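ThiJ/pfpI family protein (Bacillus anthracis, PDB 3EFE) belongs to the DJ-1/PfpI family, whose members include chaperones, proteases and amidases, and may act as one of these. Local coordinates at the interface of chains A and B. Coordinates in Å, arbitrary orientation; residue numbers count along the deposited sequence, not the author numbering. Chains: chain A/B, ThiJ/pfpI family protein.

Contact 1: the interface of chains A and B. Residues chain A 59-62; chain B 59-62.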
# COMPACT_ATOMS: atom_id res chain seq x y z
N LEU A 59 4.27 -4.60 9.78
CA LEU A 59 4.44 -3.31 10.38
C LEU A 59 3.75 -3.31 11.72
O LEU A 59 2.58 -3.64 11.77
CB LEU A 59 3.86 -2.19 9.52
CG LEU A 59 4.38 -2.10 8.09
CD1 LEU A 59 3.59 -0.97 7.37
CD2 LEU A 59 5.95 -1.98 8.01
N ARG A 60 4.47 -2.85 12.76
CA ARG A 60 3.88 -2.69 14.10
C ARG A 60 3.31 -1.29 14.34
O ARG A 60 4.03 -0.34 14.56
CB ARG A 60 4.90 -3.06 15.17
CG ARG A 60 5.52 -4.41 14.96
CD ARG A 60 5.48 -5.19 16.25
NE ARG A 60 4.09 -5.48 16.63
CZ ARG A 60 3.64 -5.62 17.87
NH1 ARG A 60 2.37 -5.90 18.06
NH2 ARG A 60 4.44 -5.45 18.92
N ILE A 61 1.99 -1.21 14.35
CA ILE A 61 1.32 0.06 14.36
C ILE A 61 0.67 0.29 15.75
O ILE A 61 0.14 -0.60 16.36
CB ILE A 61 0.27 0.19 13.20
CG1 ILE A 61 0.95 0.11 11.82
CG2 ILE A 61 -0.53 1.51 13.36
CD1 ILE A 61 -0.02 -0.16 10.70
N LYS A 62 0.75 1.53 16.22
CA LYS A 62 0.28 1.91 17.51
C LYS A 62 -0.99 2.67 17.27
O LYS A 62 -0.94 3.81 16.73
CB LYS A 62 1.34 2.79 18.17
CG LYS A 62 0.85 3.54 19.40
CD LYS A 62 0.53 2.59 20.56
CE LYS A 62 0.32 3.39 21.88
NZ LYS A 62 1.56 4.20 22.22
N LEU B 59 0.40 6.58 9.74
CA LEU B 59 0.49 5.41 10.59
C LEU B 59 1.71 5.51 11.48
O LEU B 59 2.77 5.69 10.99
CB LEU B 59 0.56 4.17 9.73
CG LEU B 59 -0.53 3.87 8.70
CD1 LEU B 59 -0.01 2.59 7.97
CD2 LEU B 59 -1.94 3.70 9.36
N ARG B 60 1.56 5.40 12.80
CA ARG B 60 2.72 5.45 13.72
C ARG B 60 3.32 4.06 13.92
O ARG B 60 2.69 3.19 14.47
CB ARG B 60 2.36 6.05 15.07
CG ARG B 60 1.44 7.29 15.02
CD ARG B 60 2.09 8.67 15.28
NE ARG B 60 3.39 8.60 16.00
CZ ARG B 60 3.63 8.05 17.20
NH1 ARG B 60 4.88 8.10 17.67
NH2 ARG B 60 2.68 7.42 17.91
N ILE B 61 4.55 3.88 13.48
CA ILE B 61 5.16 2.58 13.45
C ILE B 61 6.39 2.51 14.34
O ILE B 61 7.21 3.41 14.35
CB ILE B 61 5.53 2.22 11.95
CG1 ILE B 61 4.24 2.10 11.13
CG2 ILE B 61 6.47 0.98 11.87
CD1 ILE B 61 4.46 2.06 9.58
N LYS B 62 6.56 1.40 15.01
CA LYS B 62 7.67 1.17 15.92
C LYS B 62 8.68 0.36 15.17
O LYS B 62 8.38 -0.79 14.81
CB LYS B 62 7.17 0.40 17.16
CG LYS B 62 8.19 0.15 18.30
CD LYS B 62 8.93 1.47 18.75
CE LYS B 62 9.95 1.27 19.95
NZ LYS B 62 9.61 0.08 20.80
O HOH W 1 -1.32 5.10 14.18
O HOH W 2 7.41 -2.17 12.71
O HOH W 3 -0.32 6.21 17.77
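A:Ile61 and B:Ile61 pair in an antiparallel beta bridge at a two-fold symmetric interface, by which two copies of this DJ-1/PfpI family protein join the edges of their short 60-61 strands; the coordinates alone do not prove that the dimer is the biological one. The bridge is a small example of edge-strand pairing. The amide N of B:Lys62 donates to the carbonyl O of A:Arg60 at 3.1 Å, with 161° at the hydrogen, and the amide N of A:Lys62 returns the same bond to the O of B:Arg60. Beyond this pair the strands part enough for water to take over. Water 2 stands between the amide N of A:Arg60, 3.0 Å away, and the carbonyl O of B:Lys62. Water 1 is its counterpart, placed between the amide N of B:Arg60 and the O of A:Lys62. That same oxygen also meets water 3 at 2.7 Å, and water 3 lies in the guanidinium plane of B:Arg60, at the edge beside NH2. On the apolar side, the isoleucine side chains cross obliquely, CG1 of A:Ile61 lying 3.9 Å from CG1 of B:Ile61. With CG1 anti to its own carbonyl carbon and chi2 extended (chi1 -62°, chi2 163° in A:Ile61), each isoleucine sends CD1 toward the opposing leucine: A:Ile61 CD1 touches B:Leu59 CD1 at 3.9 Å, and B:Ile61 CD1 touches A:Leu59 CD1 likewise.

Contact 2: the interface of chains A and B. Residues chain A 22, 25-26, 30, 32; chain B 18-19, 56-57.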
# COMPACT_ATOMS: atom_id res chain seq x y z
N GLY A 22 -3.43 1.93 1.23
CA GLY A 22 -2.22 2.68 1.22
C GLY A 22 -2.28 3.90 0.37
O GLY A 22 -1.83 4.92 0.77
N ILE A 25 -5.00 6.40 2.35
CA ILE A 25 -4.57 7.10 3.58
C ILE A 25 -3.49 8.16 3.28
O ILE A 25 -3.49 9.18 3.93
CB ILE A 25 -4.25 6.13 4.76
CG1 ILE A 25 -3.04 5.23 4.55
CG2 ILE A 25 -5.51 5.23 5.07
CD1 ILE A 25 -2.43 4.75 5.79
N ALA A 26 -2.63 7.94 2.28
CA ALA A 26 -1.54 8.91 1.90
C ALA A 26 -2.07 10.15 1.27
O ALA A 26 -1.70 11.31 1.61
CB ALA A 26 -0.46 8.23 0.99
N SER A 30 -1.91 13.56 3.72
CA SER A 30 -1.04 14.58 3.17
C SER A 30 -1.84 15.79 2.67
O SER A 30 -1.40 16.94 2.81
CB SER A 30 -0.14 14.01 2.04
OG SER A 30 -0.81 13.71 0.85
N ARG A 32 -2.23 16.42 -0.36
CA ARG A 32 -1.36 17.06 -1.36
C ARG A 32 -1.99 17.43 -2.69
O ARG A 32 -1.42 18.26 -3.38
CB ARG A 32 -0.11 16.21 -1.61
CG ARG A 32 -0.38 14.92 -2.44
CD ARG A 32 0.85 14.15 -2.67
NE ARG A 32 0.51 12.82 -3.17
CZ ARG A 32 1.39 11.99 -3.70
NH1 ARG A 32 2.67 12.32 -3.67
NH2 ARG A 32 1.02 10.78 -4.15
N ASP B 18 3.11 5.07 1.80
CA ASP B 18 2.43 3.81 2.11
C ASP B 18 2.09 2.93 0.93
O ASP B 18 2.14 1.69 1.02
CB ASP B 18 1.10 4.06 2.85
CG ASP B 18 1.29 4.89 4.15
OD1 ASP B 18 1.03 4.40 5.25
OD2 ASP B 18 1.69 6.04 4.03
N TRP B 19 1.77 3.57 -0.19
CA TRP B 19 1.29 2.82 -1.32
C TRP B 19 2.44 2.12 -2.00
O TRP B 19 2.22 1.24 -2.80
CB TRP B 19 0.48 3.69 -2.26
CG TRP B 19 1.28 4.58 -3.02
CD1 TRP B 19 1.81 4.35 -4.24
CD2 TRP B 19 1.70 5.88 -2.62
NE1 TRP B 19 2.51 5.39 -4.62
CE2 TRP B 19 2.50 6.35 -3.65
CE3 TRP B 19 1.54 6.65 -1.45
CZ2 TRP B 19 3.10 7.60 -3.61
CZ3 TRP B 19 2.10 7.89 -1.42
CH2 TRP B 19 2.91 8.35 -2.48
N MET B 56 3.54 8.84 5.59
CA MET B 56 2.70 9.83 4.89
C MET B 56 1.22 9.66 5.11
O MET B 56 0.52 10.64 5.14
CB MET B 56 2.99 9.85 3.36
CG MET B 56 2.32 11.03 2.53
SD MET B 56 2.66 10.80 0.80
CE MET B 56 1.57 11.97 0.11
N GLY B 57 0.74 8.41 5.24
CA GLY B 57 -0.62 8.13 5.52
C GLY B 57 -0.97 8.29 7.00
O GLY B 57 -2.12 8.23 7.37
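The terminal methyl of B:Met56 sits between A:Ser30, at the end of helix 22-30, and A:Arg32 just beyond it. Its CE packs tightly on the serine, 3.3 Å from CB of A:Ser30, and lies 3.5 Å above one face of the A:Arg32 guanidinium plane, offset toward the rim. CG anti to the backbone N (chi1 -171°) and an extended chain beyond it carry CE out to both residues. Next to it, A:Arg32 and B:Trp19 meet tip to tip: NH2 of A:Arg32 approaches CH2 of B:Trp19 to 3.5 Å, with the guanidinium and ring planes 50° apart. CE3 and CZ3 of the same indole meet CB of A:Ala26 at 3.5 Å, the methyl lying off the ring's edge rather than over a face. One residue earlier in the helix, A:Ile25 sends CD1 to within 3.5 Å of OD1 of B:Asp18, their side chains crossing at about a right angle, and it also packs on the CA of B:Gly57. A second shell steadies these groups. A:Ser30 OG donates to the O of A:Ala26 at 2.7 Å and accepts the backbone N of A:Arg32 at 3.3 Å. B:Met56 SD lies in plane at the edge of the B:Trp19 ring. B:Asp18 OD2 accepts the amide N of B:Gly57 at 2.8 Å on its syn side, 34° out of the carboxylate plane. Within the fold, helix 22-30 of chain A thus lies against the start of helix 18-30 of chain B and the loop after strand 53-54.

Contact 3: the interface of chains A and B. Residues chain A 10, 21, 25, 43, 45, 61; chain B 18, 57-59.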
# COMPACT_ATOMS: atom_id res chain seq x y z
N LEU A 10 -9.18 5.09 10.27
CA LEU A 10 -8.76 3.81 9.73
C LEU A 10 -8.78 2.81 10.86
O LEU A 10 -8.07 2.97 11.84
CB LEU A 10 -7.34 3.92 9.07
CG LEU A 10 -6.64 2.62 8.65
CD1 LEU A 10 -7.31 1.98 7.45
CD2 LEU A 10 -5.17 2.89 8.40
N TYR A 21 -5.28 0.05 1.59
CA TYR A 21 -5.61 1.34 2.10
C TYR A 21 -4.52 2.37 1.83
O TYR A 21 -4.66 3.55 2.17
CB TYR A 21 -5.81 1.25 3.58
CG TYR A 21 -4.73 0.53 4.41
CD1 TYR A 21 -3.61 1.20 4.84
CD2 TYR A 21 -4.85 -0.83 4.78
CE1 TYR A 21 -2.61 0.58 5.58
CE2 TYR A 21 -3.84 -1.46 5.57
CZ TYR A 21 -2.73 -0.72 5.95
OH TYR A 21 -1.70 -1.21 6.69
N ILE A 25 -5.00 6.40 2.35
CA ILE A 25 -4.57 7.10 3.58
C ILE A 25 -3.49 8.16 3.28
O ILE A 25 -3.49 9.18 3.93
CB ILE A 25 -4.25 6.13 4.76
CG1 ILE A 25 -3.04 5.23 4.55
CG2 ILE A 25 -5.51 5.23 5.07
CD1 ILE A 25 -2.43 4.75 5.79
N VAL A 43 -5.79 11.14 9.01
CA VAL A 43 -6.22 9.77 9.18
C VAL A 43 -5.93 9.27 10.61
O VAL A 43 -4.81 8.99 10.98
CB VAL A 43 -5.59 8.90 8.06
CG1 VAL A 43 -5.95 7.41 8.30
CG2 VAL A 43 -6.11 9.42 6.74
N THR A 45 -5.98 6.53 13.31
CA THR A 45 -6.02 5.10 13.44
C THR A 45 -6.79 4.72 14.72
O THR A 45 -6.53 5.25 15.79
CB THR A 45 -4.63 4.42 13.47
OG1 THR A 45 -3.89 4.84 14.62
CG2 THR A 45 -3.80 4.64 12.12
N ILE A 61 1.99 -1.21 14.35
CA ILE A 61 1.32 0.06 14.36
C ILE A 61 0.67 0.29 15.75
O ILE A 61 0.14 -0.60 16.36
CB ILE A 61 0.27 0.19 13.20
CG1 ILE A 61 0.95 0.11 11.82
CG2 ILE A 61 -0.53 1.51 13.36
CD1 ILE A 61 -0.02 -0.16 10.70
N ASP B 18 3.11 5.07 1.80
CA ASP B 18 2.43 3.81 2.11
C ASP B 18 2.09 2.93 0.93
O ASP B 18 2.14 1.69 1.02
CB ASP B 18 1.10 4.06 2.85
CG ASP B 18 1.29 4.89 4.15
OD1 ASP B 18 1.03 4.40 5.25
OD2 ASP B 18 1.69 6.04 4.03
N GLY B 57 0.74 8.41 5.24
CA GLY B 57 -0.62 8.13 5.52
C GLY B 57 -0.97 8.29 7.00
O GLY B 57 -2.12 8.23 7.37
N GLY B 58 0.01 8.52 7.86
CA GLY B 58 -0.27 8.86 9.25
C GLY B 58 -0.16 7.70 10.19
O GLY B 58 -0.59 7.79 11.31
N LEU B 59 0.40 6.58 9.74
CA LEU B 59 0.49 5.41 10.59
C LEU B 59 1.71 5.51 11.48
O LEU B 59 2.77 5.69 10.99
CB LEU B 59 0.56 4.17 9.73
CG LEU B 59 -0.53 3.87 8.70
CD1 LEU B 59 -0.01 2.59 7.97
CD2 LEU B 59 -1.94 3.70 9.36
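B:Leu59 inserts among A:Leu10, A:Thr45 and A:Ile25 across the interface between two DJ-1/PfpI family subunits. The tight half gathers around one branch. CD2 of B:Leu59 lies 3.5 Å from CD2 of A:Leu10 and equally 3.5 Å from CG2 of A:Thr45, both slightly compressed for methyl-methyl contacts, and the leucine crosses each of these side chains at about a right angle. The threonine presents its methyl rather than its hydroxyl because CG2 is anti to the carbonyl carbon, with OG1 turned between the backbone N and that carbon (chi1 64°). From another direction A:Ile25 brings CD1 to 3.6 Å from CG of B:Leu59, pressing on the fork of the leucine. The other branch is held more loosely: CD1 of B:Leu59 has CE1 of the A:Tyr21 ring at 4.1 Å, the two side chains crossing at a slant, besides the tip of A:Ile61. Along the backbone leading into the leucine, the carbonyl O of B:Gly57 makes an ordinary van der Waals contact with A:Val43, 3.6 Å from its CB, and B:Gly58 is partly hidden by chain A.

The three contacts form a continuous band across the same two-fold symmetric interface. Contact 1 and contact 3 have C-alpha centres about 9 Å apart and share A:Ile61 and B:Leu59, while contact 2 and contact 3 are about 7 Å apart and share A:Ile25, B:Asp18 and B:Gly57. Contact 1 and contact 2, about 14 Å apart, are therefore bridged by contact 3. In chain B the segment 56-62 runs through all three, joining helix packing at one end to strand pairing at the other. Because symmetry repeats contact 2 and contact 3 with the chains exchanged, both subunits are likely held in a fixed mutual orientation.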